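Local coordinates for alpha-fucosidase (Bifidobacterium bifidum, PDB 2EAB), which probably releases alpha-1,2-linked L-fucose from glycans by hydrolysis, the chain being the catalytic part of a longer calcium-binding bacterial protein, at residues G134-W139 with W415-H420. Sequence-based numbering, arbitrary orientation.
Sequences GNYLNW and WGSDFH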
loop_
_atom_site.group_PDB
_atom_site.type_symbol
_atom_site.label_atom_id
_atom_site.label_comp_id
_atom_site.label_asym_id
_atom_site.label_seq_id
_atom_site.Cartn_x
_atom_site.Cartn_y
_atom_site.Cartn_z
ATOM N N GLY A 134 -8.621 9.829 16.530
ATOM C CA GLY A 134 -8.231 10.841 15.568
ATOM C C GLY A 134 -8.280 10.330 14.145
ATOM O O GLY A 134 -8.895 9.306 13.856
ATOM N N ASN A 135 -7.655 11.088 13.253
ATOM C CA ASN A 135 -7.639 10.800 11.829
ATOM C C ASN A 135 -6.642 11.704 11.125
ATOM O O ASN A 135 -6.089 12.623 11.735
ATOM C CB ASN A 135 -9.049 10.877 11.204
ATOM C CG ASN A 135 -9.677 12.280 11.238
ATOM O OD1 ASN A 135 -9.211 13.209 11.906
ATOM N ND2 ASN A 135 -10.766 12.419 10.500
ATOM N N TYR A 136 -6.392 11.408 9.856
ATOM C CA TYR A 136 -5.558 12.230 8.998
ATOM C C TYR A 136 -6.357 13.424 8.498
ATOM O O TYR A 136 -7.501 13.262 8.075
ATOM C CB TYR A 136 -5.127 11.398 7.802
ATOM C CG TYR A 136 -4.150 12.068 6.862
ATOM C CD1 TYR A 136 -2.939 12.564 7.326
ATOM C CD2 TYR A 136 -4.418 12.160 5.497
ATOM C CE1 TYR A 136 -2.021 13.145 6.460
ATOM C CE2 TYR A 136 -3.510 12.748 4.619
ATOM C CZ TYR A 136 -2.313 13.232 5.110
ATOM O OH TYR A 136 -1.390 13.792 4.258
ATOM N N LEU A 137 -5.741 14.604 8.530
ATOM C CA LEU A 137 -6.386 15.848 8.103
ATOM C C LEU A 137 -5.840 16.377 6.794
ATOM O O LEU A 137 -4.620 16.444 6.616
ATOM C CB LEU A 137 -6.131 16.957 9.127
ATOM C CG LEU A 137 -6.632 16.835 10.560
ATOM C CD1 LEU A 137 -6.199 18.028 11.383
ATOM C CD2 LEU A 137 -8.117 16.681 10.605
ATOM N N ASN A 138 -6.729 16.823 5.906
ATOM C CA ASN A 138 -6.313 17.773 4.883
ATOM C C ASN A 138 -5.729 18.984 5.605
ATOM O O ASN A 138 -6.348 19.510 6.533
ATOM C CB ASN A 138 -7.484 18.210 4.008
ATOM C CG ASN A 138 -7.161 19.448 3.193
ATOM O OD1 ASN A 138 -6.330 19.413 2.278
ATOM N ND2 ASN A 138 -7.789 20.559 3.540
ATOM N N TRP A 139 -4.544 19.423 5.192
ATOM C CA TRP A 139 -3.907 20.582 5.808
ATOM C C TRP A 139 -4.676 21.847 5.426
ATOM O O TRP A 139 -5.114 22.613 6.296
ATOM C CB TRP A 139 -2.442 20.670 5.380
ATOM C CG TRP A 139 -1.653 21.785 6.003
ATOM C CD1 TRP A 139 -1.853 23.129 5.846
ATOM C CD2 TRP A 139 -0.511 21.646 6.849
ATOM N NE1 TRP A 139 -0.913 23.832 6.558
ATOM C CE2 TRP A 139 -0.078 22.948 7.185
ATOM C CE3 TRP A 139 0.183 20.547 7.370
ATOM C CZ2 TRP A 139 1.024 23.181 8.007
ATOM C CZ3 TRP A 139 1.279 20.779 8.186
ATOM C CH2 TRP A 139 1.688 22.088 8.499
ATOM N N TRP A 415 -13.177 6.571 6.731
ATOM C CA TRP A 415 -12.258 5.690 7.459
ATOM C C TRP A 415 -11.041 6.445 7.992
ATOM O O TRP A 415 -9.976 5.859 8.188
ATOM C CB TRP A 415 -11.823 4.484 6.610
ATOM C CG TRP A 415 -12.958 3.704 6.026
ATOM C CD1 TRP A 415 -13.763 2.815 6.672
ATOM C CD2 TRP A 415 -13.412 3.744 4.667
ATOM N NE1 TRP A 415 -14.701 2.303 5.799
ATOM C CE2 TRP A 415 -14.503 2.854 4.561
ATOM C CE3 TRP A 415 -13.000 4.448 3.528
ATOM C CZ2 TRP A 415 -15.195 2.651 3.356
ATOM C CZ3 TRP A 415 -13.690 4.246 2.331
ATOM C CH2 TRP A 415 -14.770 3.351 2.257
ATOM N N GLY A 416 -11.210 7.748 8.221
ATOM C CA GLY A 416 -10.145 8.596 8.742
ATOM C C GLY A 416 -8.915 8.744 7.867
ATOM O O GLY A 416 -7.909 9.283 8.315
ATOM N N SER A 417 -8.995 8.273 6.620
ATOM C CA SER A 417 -7.826 8.151 5.732
ATOM C C SER A 417 -6.654 7.530 6.499
ATOM O O SER A 417 -5.513 7.991 6.428
ATOM C CB SER A 417 -7.453 9.500 5.107
ATOM O OG SER A 417 -6.457 9.329 4.109
ATOM N N ASP A 418 -6.968 6.471 7.235
ATOM C CA ASP A 418 -6.070 5.930 8.246
ATOM C C ASP A 418 -5.148 4.824 7.716
ATOM O O ASP A 418 -4.952 4.679 6.502
ATOM C CB ASP A 418 -6.875 5.492 9.495
ATOM C CG ASP A 418 -7.744 4.257 9.258
ATOM O OD1 ASP A 418 -7.648 3.667 8.167
ATOM O OD2 ASP A 418 -8.506 3.865 10.171
ATOM N N PHE A 419 -4.561 4.075 8.641
ATOM C CA PHE A 419 -3.793 2.878 8.321
ATOM C C PHE A 419 -4.706 1.690 8.607
ATOM O O PHE A 419 -4.927 1.324 9.765
ATOM C CB PHE A 419 -2.487 2.856 9.122
ATOM C CG PHE A 419 -1.663 4.095 8.918
ATOM C CD1 PHE A 419 -1.612 5.080 9.898
ATOM C CD2 PHE A 419 -0.989 4.308 7.713
ATOM C CE1 PHE A 419 -0.878 6.245 9.700
ATOM C CE2 PHE A 419 -0.248 5.473 7.510
ATOM C CZ PHE A 419 -0.196 6.444 8.508
ATOM N N HIS A 420 -5.278 1.123 7.543
ATOM C CA HIS A 420 -6.266 0.052 7.657
ATOM C C HIS A 420 -5.551 -1.254 7.375
ATOM O O HIS A 420 -5.259 -1.574 6.217
ATOM C CB HIS A 420 -7.429 0.247 6.672
ATOM C CG HIS A 420 -8.739 0.528 7.335
ATOM N ND1 HIS A 420 -9.787 -0.369 7.377
ATOM C CD2 HIS A 420 -9.163 1.626 7.996
ATOM C CE1 HIS A 420 -10.798 0.175 8.031
ATOM N NE2 HIS A 420 -10.443 1.384 8.424
#
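Tyr136 and Ser417 each send their first side-chain branch trans to their own main-chain nitrogen (chi1 -175° and -171°), which sets the tyrosine ring obliquely beside the serine hydroxyl, Tyr136 CD2 lying 3.8 Å from Ser417 OG. The contact joins two domains of a family 95 glycoside hydrolase: Tyr136 sits in the loop between helix 130-133 and strand 140-145 of the N-terminal beta domain, Ser417 in a turn of the catalytic domain just before strand 419-420. That turn runs through three successive residues with positive phi, Trp415, Gly416 and Ser417, and presents the Gly416 carbonyl to the loop. One nearly straight hydrogen bond results, Tyr136 N to Gly416 O at 3.0 Å with an N-H...O angle of 163°. Because Gly416 has no side chain, Asn135 CB can pack against it, 3.5 Å from Gly416 CA. Each hydroxyl has its own partner outside the contact: Tyr136 OH hydrogen-bonds to Ile400 O, and Ser417 OG to Asn396 OD1. A bound calcium lies about 7 Å from the Tyr136 side chain, and Glu77 and Leu393 of its site come from the two domains. Nearer the main chain, Tyr136 CB lies 4.0 Å from Ser417 CB.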